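Local coordinates for 27kDa outer membrane protein (Silicibacter pomeroyi, PDB 3GYK) that probably acts as an oxidoreductase of the DsbA-like thioredoxin family, the chain here comprising its thioredoxin-like domain, at residues Glu28-Asn33 against Ala90-Ser95; Ala71-Leu76 against Pro124-His129; Gln81-Ala86 against Val110-Glu115. All blocks are in the same frame, centred on the assembly; numbering follows the deposited sequence.

Interaction 1. Residues Glu28-Asn33 against Ala90-Ser95. With SO4 (sulfate ion), chain G.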
loop_
_atom_site.group_PDB
_atom_site.type_symbol
_atom_site.label_atom_id
_atom_site.label_comp_id
_atom_site.label_asym_id
_atom_site.label_seq_id
_atom_site.Cartn_x
_atom_site.Cartn_y
_atom_site.Cartn_z
ATOM N N GLU A 28 -5.142 -1.974 0.778
ATOM C CA GLU A 28 -5.222 -0.527 0.540
ATOM C C GLU A 28 -4.569 -0.225 -0.804
ATOM O O GLU A 28 -3.482 -0.739 -1.101
ATOM C CB GLU A 28 -4.460 0.252 1.629
ATOM C CG GLU A 28 -4.614 1.777 1.423
ATOM C CD GLU A 28 -3.838 2.647 2.419
ATOM O OE1 GLU A 28 -3.225 2.107 3.360
ATOM O OE2 GLU A 28 -3.822 3.902 2.203
ATOM N N PHE A 29 -5.249 0.599 -1.603
ATOM C CA PHE A 29 -4.707 1.126 -2.862
ATOM C C PHE A 29 -4.336 2.577 -2.556
ATOM O O PHE A 29 -5.182 3.357 -2.081
ATOM C CB PHE A 29 -5.805 1.135 -3.930
ATOM C CG PHE A 29 -6.149 -0.242 -4.511
ATOM C CD1 PHE A 29 -5.870 -0.540 -5.849
ATOM C CD2 PHE A 29 -6.814 -1.210 -3.726
ATOM C CE1 PHE A 29 -6.210 -1.777 -6.408
ATOM C CE2 PHE A 29 -7.170 -2.456 -4.275
ATOM C CZ PHE A 29 -6.856 -2.754 -5.603
ATOM N N PHE A 30 -3.104 2.977 -2.862
ATOM C CA PHE A 30 -2.667 4.315 -2.439
ATOM C C PHE A 30 -1.611 4.915 -3.380
ATOM O O PHE A 30 -1.024 4.205 -4.217
ATOM C CB PHE A 30 -2.064 4.241 -1.014
ATOM C CG PHE A 30 -0.926 3.263 -0.904
ATOM C CD1 PHE A 30 0.352 3.621 -1.303
ATOM C CD2 PHE A 30 -1.156 1.955 -0.447
ATOM C CE1 PHE A 30 1.408 2.711 -1.232
ATOM C CE2 PHE A 30 -0.098 1.026 -0.396
ATOM C CZ PHE A 30 1.179 1.412 -0.773
ATOM N N ASP A 31 -1.397 6.228 -3.198
ATOM C CA ASP A 31 -0.446 7.038 -3.997
ATOM C C ASP A 31 0.238 7.938 -2.973
ATOM O O ASP A 31 -0.438 8.534 -2.121
ATOM C CB ASP A 31 -1.257 7.844 -5.034
ATOM C CG ASP A 31 -0.404 8.770 -5.899
ATOM O OD1 ASP A 31 0.298 9.635 -5.324
ATOM O OD2 ASP A 31 -0.482 8.657 -7.148
ATOM N N TYR A 32 1.572 8.042 -3.052
ATOM C CA TYR A 32 2.347 8.792 -2.046
ATOM C C TYR A 32 2.115 10.299 -2.041
ATOM O O TYR A 32 2.494 10.950 -1.090
ATOM C CB TYR A 32 3.868 8.475 -2.108
ATOM C CG TYR A 32 4.153 7.053 -1.695
ATOM C CD1 TYR A 32 4.093 6.676 -0.342
ATOM C CD2 TYR A 32 4.458 6.082 -2.649
ATOM C CE1 TYR A 32 4.315 5.334 0.052
ATOM C CE2 TYR A 32 4.697 4.732 -2.269
ATOM C CZ TYR A 32 4.625 4.376 -0.925
ATOM O OH TYR A 32 4.831 3.053 -0.583
ATOM N N ASN A 33 1.452 10.833 -3.075
ATOM C CA ASN A 33 1.124 12.239 -3.135
ATOM C C ASN A 33 -0.349 12.550 -2.874
ATOM O O ASN A 33 -0.788 13.713 -2.981
ATOM C CB ASN A 33 1.567 12.800 -4.478
ATOM C CG ASN A 33 3.078 13.050 -4.517
ATOM O OD1 ASN A 33 3.616 13.686 -3.612
ATOM N ND2 ASN A 33 3.754 12.553 -5.552
ATOM N N ALA A 90 7.845 6.092 5.862
ATOM C CA ALA A 90 8.637 7.338 5.819
ATOM C C ALA A 90 8.179 8.249 4.672
ATOM O O ALA A 90 8.102 9.487 4.829
ATOM C CB ALA A 90 10.130 7.036 5.721
ATOM N N LEU A 91 7.895 7.638 3.520
ATOM C CA LEU A 91 7.332 8.350 2.371
ATOM C C LEU A 91 5.966 8.900 2.688
ATOM O O LEU A 91 5.696 10.066 2.466
ATOM C CB LEU A 91 7.224 7.434 1.149
ATOM C CG LEU A 91 8.542 7.024 0.486
ATOM C CD1 LEU A 91 8.334 5.895 -0.510
ATOM C CD2 LEU A 91 9.178 8.249 -0.190
HETATM N N MSE A 92 5.091 8.043 3.194
HETATM C CA MSE A 92 3.721 8.449 3.471
HETATM C C MSE A 92 3.640 9.508 4.585
HETATM O O MSE A 92 2.692 10.314 4.620
HETATM C CB MSE A 92 2.862 7.187 3.720
HETATM C CG MSE A 92 1.404 7.364 3.561
HETATM SE SE MSE A 92 0.862 8.019 1.793
HETATM C CE MSE A 92 0.756 6.389 0.761
ATOM N N GLY A 93 4.671 9.574 5.444
ATOM C CA GLY A 93 4.725 10.567 6.513
ATOM C C GLY A 93 5.588 11.787 6.228
ATOM O O GLY A 93 5.818 12.636 7.109
HETATM N N MSE A 94 6.070 11.898 4.998
HETATM C CA MSE A 94 6.992 12.980 4.643
HETATM C C MSE A 94 6.307 14.347 4.525
HETATM O O MSE A 94 5.093 14.433 4.338
HETATM C CB MSE A 94 7.724 12.668 3.342
HETATM C CG MSE A 94 6.935 13.002 2.097
HETATM SE SE MSE A 94 7.784 12.231 0.563
HETATM C CE MSE A 94 9.257 13.521 0.361
ATOM N N SER A 95 7.101 15.403 4.612
ATOM C CA SER A 95 6.597 16.748 4.387
ATOM C C SER A 95 6.950 17.122 2.942
ATOM O O SER A 95 8.067 16.889 2.490
ATOM C CB SER A 95 7.218 17.699 5.395
ATOM O OG SER A 95 6.725 19.012 5.217
HETATM S S SO4 G . 10.209 14.931 5.916
HETATM O O1 SO4 G . 9.373 15.683 6.848
HETATM O O2 SO4 G . 10.037 15.405 4.549
HETATM O O3 SO4 G . 11.617 15.052 6.296
HETATM O O4 SO4 G . 9.875 13.515 6.051
#
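The hydroxyl OH of Tyr32, whose ring packs against Leu91 and Met92, is gripped by two groups, the carboxylate oxygen OE2 of Glu60 and ND1 of His88. Held there, the phenol presents its ring to the last turn of helix 84-92. Leu91 covers one face: CD1 sits over the middle of the Tyr32 ring, 4.0 Å from the centroid and 10° off the normal, a CH-pi contact. Nearer the rim, Leu91 CB meets Tyr32 CD1 at 3.5 Å. Met92, built as selenomethionine, crosses Tyr32 at about a right angle. Its CG stands anti to the backbone N (chi1 -160°) and the chain then bends twice, bringing CE to 3.5 Å from Tyr32 CD1 and also 3.5 Å from Phe30 CD1. One methyl thus touches both rings, oblique to each, while Tyr32 CE2 lies at the edge of the Phe30 ring; the carbonyl oxygen of Asp31 is 3.8 Å from Met92 CE. Selenium makes a Met-aromatic contact, SE lying 5.2 Å from the Tyr32 centroid and well off the normal. Behind this apolar patch, Asp31 shapes the loop after the strand: OD1 accepts from Asn33 N at 2.8 Å in an Asx turn and also bonds Ser68 OG, while OD2 takes the backbone N of Ile63 and Leu64, so the buried carboxylate is satisfied by four partners. Past the helix end, Ser95 N donates at 2.9 Å to O2 of a sulfate probably left from the crystallisation liquor. The contact joins the end of strand 24-30, in the central sheet beside strands 54-60 and 147-150, to helix 84-92; helix 100-109 backs Leu91 through Ile106, and on helix 35-50 Cys37, of a presumed redox-active CxxC, touches Phe30.

Interaction 2. Residues Ala71-Leu76 against Pro124-His129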
loop_
_atom_site.group_PDB
_atom_site.type_symbol
_atom_site.label_atom_id
_atom_site.label_comp_id
_atom_site.label_asym_id
_atom_site.label_seq_id
_atom_site.Cartn_x
_atom_site.Cartn_y
_atom_site.Cartn_z
ATOM N N ALA A 71 7.927 7.399 -6.775
ATOM C CA ALA A 71 7.750 6.928 -5.408
ATOM C C ALA A 71 7.270 5.468 -5.332
ATOM O O ALA A 71 7.817 4.670 -4.554
ATOM C CB ALA A 71 6.768 7.860 -4.678
ATOM N N ALA A 72 6.240 5.124 -6.110
ATOM C CA ALA A 72 5.746 3.742 -6.151
ATOM C C ALA A 72 6.846 2.766 -6.620
ATOM O O ALA A 72 7.029 1.702 -6.001
ATOM C CB ALA A 72 4.510 3.628 -7.016
ATOM N N ARG A 73 7.569 3.124 -7.686
ATOM C CA ARG A 73 8.651 2.256 -8.174
ATOM C C ARG A 73 9.732 2.089 -7.104
ATOM O O ARG A 73 10.196 0.968 -6.838
ATOM C CB ARG A 73 9.258 2.796 -9.476
ATOM C CG ARG A 73 8.255 2.758 -10.627
ATOM C CD ARG A 73 8.908 3.027 -11.956
ATOM N NE ARG A 73 8.012 2.563 -13.002
ATOM C CZ ARG A 73 8.067 1.347 -13.539
ATOM N NH1 ARG A 73 9.007 0.490 -13.161
ATOM N NH2 ARG A 73 7.193 0.999 -14.471
ATOM N N ALA A 74 10.097 3.207 -6.478
ATOM C CA ALA A 74 11.162 3.222 -5.457
ATOM C C ALA A 74 10.754 2.341 -4.276
ATOM O O ALA A 74 11.552 1.543 -3.781
ATOM C CB ALA A 74 11.394 4.621 -4.990
ATOM N N ALA A 75 9.508 2.494 -3.834
ATOM C CA ALA A 75 9.020 1.709 -2.714
ATOM C C ALA A 75 9.074 0.221 -3.046
ATOM O O ALA A 75 9.609 -0.567 -2.258
ATOM C CB ALA A 75 7.572 2.152 -2.319
ATOM N N LEU A 76 8.551 -0.171 -4.205
ATOM C CA LEU A 76 8.577 -1.587 -4.587
ATOM C C LEU A 76 10.014 -2.082 -4.701
ATOM O O LEU A 76 10.303 -3.205 -4.278
ATOM C CB LEU A 76 7.817 -1.831 -5.896
ATOM C CG LEU A 76 6.298 -1.625 -5.765
ATOM C CD1 LEU A 76 5.626 -1.465 -7.156
ATOM C CD2 LEU A 76 5.653 -2.766 -4.926
ATOM N N PRO A 124 11.252 -5.669 -14.132
ATOM C CA PRO A 124 9.896 -5.893 -14.651
ATOM C C PRO A 124 8.860 -6.300 -13.576
ATOM O O PRO A 124 7.676 -6.045 -13.771
ATOM C CB PRO A 124 10.087 -6.997 -15.709
ATOM C CG PRO A 124 11.374 -7.674 -15.339
ATOM C CD PRO A 124 12.242 -6.563 -14.764
ATOM N N GLU A 125 9.268 -6.887 -12.446
ATOM C CA GLU A 125 8.274 -7.164 -11.380
ATOM C C GLU A 125 7.647 -5.860 -10.821
ATOM O O GLU A 125 6.509 -5.867 -10.350
ATOM C CB GLU A 125 8.845 -8.032 -10.238
ATOM C CG GLU A 125 9.889 -7.322 -9.403
ATOM C CD GLU A 125 10.449 -8.161 -8.255
ATOM O OE1 GLU A 125 9.752 -9.070 -7.755
ATOM O OE2 GLU A 125 11.602 -7.899 -7.847
ATOM N N VAL A 126 8.389 -4.746 -10.886
ATOM C CA VAL A 126 7.886 -3.470 -10.380
ATOM C C VAL A 126 6.755 -2.985 -11.314
ATOM O O VAL A 126 5.623 -2.665 -10.871
ATOM C CB VAL A 126 9.045 -2.407 -10.268
ATOM C CG1 VAL A 126 8.491 -1.009 -9.994
ATOM C CG2 VAL A 126 10.016 -2.807 -9.142
ATOM N N THR A 127 7.063 -2.981 -12.606
ATOM C CA THR A 127 6.068 -2.690 -13.638
ATOM C C THR A 127 4.837 -3.612 -13.528
ATOM O O THR A 127 3.695 -3.124 -13.587
ATOM C CB THR A 127 6.689 -2.801 -15.007
ATOM O OG1 THR A 127 7.748 -1.831 -15.096
ATOM C CG2 THR A 127 5.649 -2.534 -16.092
ATOM N N ALA A 128 5.084 -4.919 -13.338
ATOM C CA ALA A 128 4.004 -5.903 -13.217
ATOM C C ALA A 128 3.091 -5.572 -12.033
ATOM O O ALA A 128 1.853 -5.663 -12.164
ATOM C CB ALA A 128 4.539 -7.366 -13.133
ATOM N N HIS A 129 3.664 -5.181 -10.896
ATOM C CA HIS A 129 2.818 -4.823 -9.731
ATOM C C HIS A 129 1.914 -3.633 -10.064
ATOM O O HIS A 129 0.700 -3.656 -9.858
ATOM C CB HIS A 129 3.650 -4.495 -8.498
ATOM C CG HIS A 129 2.832 -4.022 -7.335
ATOM N ND1 HIS A 129 2.525 -4.839 -6.267
ATOM C CD2 HIS A 129 2.209 -2.837 -7.095
ATOM C CE1 HIS A 129 1.777 -4.165 -5.402
ATOM N NE2 HIS A 129 1.558 -2.956 -5.890
HETATM O O HOH W 1 10.829 -5.389 -6.408
#
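Arg73 and Thr127 run side by side and point the same way, and the arginine meets the threonine end-on: NH2 donates to Thr127 OG1 at 3.0 Å, with an N-H...O angle of 158°, and NH1 reaches the same oxygen at 3.3 Å along a more bent path. Thr127 OG1 lies almost in the guanidinium plane, at its edge, so both nitrogens converge on one atom. In this conformer of Arg73, one of two, the chain is extended from CG to NE, NE forms a salt bridge with Asp69, and NH1 also bonds the carbonyl O of Met121, which together would set the rotation of the flat group. Val126 crosses Arg73 obliquely, its CG1 lying 3.5 Å from Arg73 NH1 and also against the aliphatic CB and CG. With CG1 anti to the backbone N (chi1 169°), Val126 turns CG1 to Arg73 and CG2 to Leu76 CB, 4.0 Å away. Helix 66-77 belongs to the helical insertion of the thioredoxin fold, as in DsbA, and helix 124-140 leads back to strand 147-150 of the thioredoxin-like sheet; locally their axes pass 9.7 Å apart at 123°, nearer antiparallel than parallel. Leu76 meets His129 at about a right angle. Leu76 CD2 stands 3.9 Å from the His129 centroid, over the middle of one face in a CH-pi contact, while CD1 touches CD2 of the same imidazole at 3.7 Å. The ring is held in place by bonds at both nitrogens, ND1 to the carbonyl O of Asn13 and NE2 to the backbone N of Glu60, a pattern consistent with the proton on ND1. A water donates to Leu76 O at 3.1 Å and, weakly, to Glu125 OE2.

Interaction 3. Residues Gln81-Ala86 against Val110-Glu115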
loop_
_atom_site.group_PDB
_atom_site.type_symbol
_atom_site.label_atom_id
_atom_site.label_comp_id
_atom_site.label_asym_id
_atom_site.label_seq_id
_atom_site.Cartn_x
_atom_site.Cartn_y
_atom_site.Cartn_z
ATOM N N GLN A 81 15.918 -4.708 -0.661
ATOM C CA GLN A 81 16.824 -4.350 0.425
ATOM C C GLN A 81 16.175 -4.590 1.778
ATOM O O GLN A 81 16.739 -4.230 2.810
ATOM C CB GLN A 81 17.280 -2.892 0.285
ATOM C CG GLN A 81 18.234 -2.692 -0.888
ATOM C CD GLN A 81 18.698 -1.263 -1.025
ATOM O OE1 GLN A 81 19.315 -0.716 -0.100
ATOM N NE2 GLN A 81 18.432 -0.652 -2.187
ATOM N N GLY A 82 14.991 -5.206 1.759
ATOM C CA GLY A 82 14.315 -5.615 2.975
ATOM C C GLY A 82 13.784 -4.449 3.766
ATOM O O GLY A 82 13.624 -4.545 4.990
ATOM N N LYS A 83 13.468 -3.353 3.074
ATOM C CA LYS A 83 13.137 -2.112 3.752
ATOM C C LYS A 83 11.825 -1.501 3.251
ATOM O O LYS A 83 11.596 -0.309 3.437
ATOM C CB LYS A 83 14.293 -1.103 3.602
ATOM C CG LYS A 83 15.511 -1.410 4.467
ATOM C CD LYS A 83 16.623 -0.379 4.234
ATOM C CE LYS A 83 17.660 -0.424 5.337
ATOM N NZ LYS A 83 18.572 -1.594 5.157
ATOM N N TYR A 84 10.959 -2.321 2.638
ATOM C CA TYR A 84 9.678 -1.825 2.117
ATOM C C TYR A 84 8.856 -1.098 3.183
ATOM O O TYR A 84 8.438 0.052 2.985
ATOM C CB TYR A 84 8.833 -2.948 1.449
ATOM C CG TYR A 84 7.537 -2.379 0.925
ATOM C CD1 TYR A 84 7.494 -1.738 -0.313
ATOM C CD2 TYR A 84 6.369 -2.405 1.711
ATOM C CE1 TYR A 84 6.296 -1.187 -0.795
ATOM C CE2 TYR A 84 5.191 -1.847 1.263
ATOM C CZ TYR A 84 5.174 -1.218 0.013
ATOM O OH TYR A 84 4.018 -0.646 -0.438
ATOM N N GLU A 85 8.592 -1.765 4.307
ATOM C CA GLU A 85 7.704 -1.177 5.307
ATOM C C GLU A 85 8.237 0.161 5.851
ATOM O O GLU A 85 7.486 1.145 5.915
ATOM C CB GLU A 85 7.413 -2.159 6.465
ATOM C CG GLU A 85 6.407 -1.583 7.454
ATOM C CD GLU A 85 5.967 -2.546 8.555
ATOM O OE1 GLU A 85 6.211 -3.781 8.425
ATOM O OE2 GLU A 85 5.380 -2.051 9.552
ATOM N N ALA A 86 9.515 0.194 6.239
ATOM C CA ALA A 86 10.086 1.413 6.812
ATOM C C ALA A 86 10.030 2.539 5.780
ATOM O O ALA A 86 9.714 3.697 6.110
ATOM C CB ALA A 86 11.518 1.171 7.244
ATOM N N VAL A 110 16.128 6.306 5.456
ATOM C CA VAL A 110 15.788 4.947 5.926
ATOM C C VAL A 110 16.908 3.927 5.681
ATOM O O VAL A 110 16.763 2.742 5.979
ATOM C CB VAL A 110 14.419 4.418 5.389
ATOM C CG1 VAL A 110 13.291 5.374 5.729
ATOM C CG2 VAL A 110 14.456 4.131 3.894
ATOM N N GLY A 111 18.017 4.394 5.122
ATOM C CA GLY A 111 19.202 3.564 4.998
ATOM C C GLY A 111 19.308 2.740 3.732
ATOM O O GLY A 111 20.103 1.789 3.674
ATOM N N LEU A 112 18.537 3.107 2.714
ATOM C CA LEU A 112 18.650 2.467 1.410
ATOM C C LEU A 112 19.879 2.925 0.642
ATOM O O LEU A 112 20.284 4.092 0.720
ATOM C CB LEU A 112 17.401 2.740 0.574
ATOM C CG LEU A 112 16.149 2.033 1.080
ATOM C CD1 LEU A 112 14.896 2.706 0.500
ATOM C CD2 LEU A 112 16.185 0.531 0.717
ATOM N N ASP A 113 20.478 1.982 -0.081
ATOM C CA ASP A 113 21.517 2.256 -1.070
ATOM C C ASP A 113 20.775 2.765 -2.302
ATOM O O ASP A 113 20.071 1.995 -2.949
ATOM C CB ASP A 113 22.232 0.944 -1.394
ATOM C CG ASP A 113 23.255 1.070 -2.512
ATOM O OD1 ASP A 113 23.107 1.923 -3.413
ATOM O OD2 ASP A 113 24.212 0.270 -2.504
ATOM N N THR A 114 20.906 4.047 -2.625
ATOM C CA THR A 114 20.026 4.628 -3.665
ATOM C C THR A 114 20.465 4.267 -5.094
ATOM O O THR A 114 19.656 4.313 -6.022
ATOM C CB THR A 114 19.893 6.171 -3.528
ATOM O OG1 THR A 114 21.192 6.747 -3.556
ATOM C CG2 THR A 114 19.223 6.546 -2.226
ATOM N N GLU A 115 21.737 3.913 -5.259
ATOM C CA GLU A 115 22.247 3.450 -6.549
ATOM C C GLU A 115 21.654 2.071 -6.893
ATOM O O GLU A 115 21.208 1.834 -8.018
ATOM C CB GLU A 115 23.778 3.437 -6.547
ATOM C CG GLU A 115 24.404 4.790 -6.197
ATOM C CD GLU A 115 25.923 4.744 -6.065
ATOM O OE1 GLU A 115 26.512 3.638 -6.078
ATOM O OE2 GLU A 115 26.540 5.823 -5.943
#
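The turn between helices 100-109 and 114-120, a Schellman motif at Gly111 followed by an N-cap at Asp113, is met by Gln81 and Lys83 from the loop before helix 84-92. Gln81 pairs its side-chain amide with the backbone of Asp113. Asp113 N donates to Gln81 OE1 at 2.9 Å, in the carbonyl plane and on a lone pair; Gln81 NE2 returns a bond to Asp113 O at 3.2 Å, somewhat tilted from both planes. Both polar atoms of the amide are thus used on one residue, which sets the amide edge-on to the Asp113 backbone and fixes its rotation. Leu112 CD2 packs on one face of this amide, 3.5 Å from Gln81 CD, and Leu112 slides past Lys83 in the opposite direction, with CD2 3.7 Å from Lys83 CD. Lys83 CE lies 3.4 Å from Val110 O, and the bend at chi4 (77°) turns NZ to 4.0 Å from Gly111 O; a positive charge near these carbonyls at a helix end is probably favourable. Asp113 itself spends OD1 on Gln116 N. Gly111 thus closes helix 100-109 and Asp113 opens helix 114-120, a C-cap and an N-cap sharing one short interhelical turn.

In the fold
Interactions 1 and 2 are buried, while interaction 3 lies at the surface, farther from the chain centre. Interactions 1 and 3 share helix 84-92, one using its last turn and the other its start; Ala90 and Val110 touch between them. Tyr32 ties interaction 1 to interaction 2 by packing on Ala71 and Ala75, and Tyr84 lies against both Ala75 and Phe30. The chemistry follows the location: interaction 1, where the sheet meets the helices, rests on rings, a methyl and a selenium; interaction 2 joins two helices by an apolar core with a charged edge; and interaction 3 joins two loops mainly through backbone-to-amide bonds and aliphatic chains.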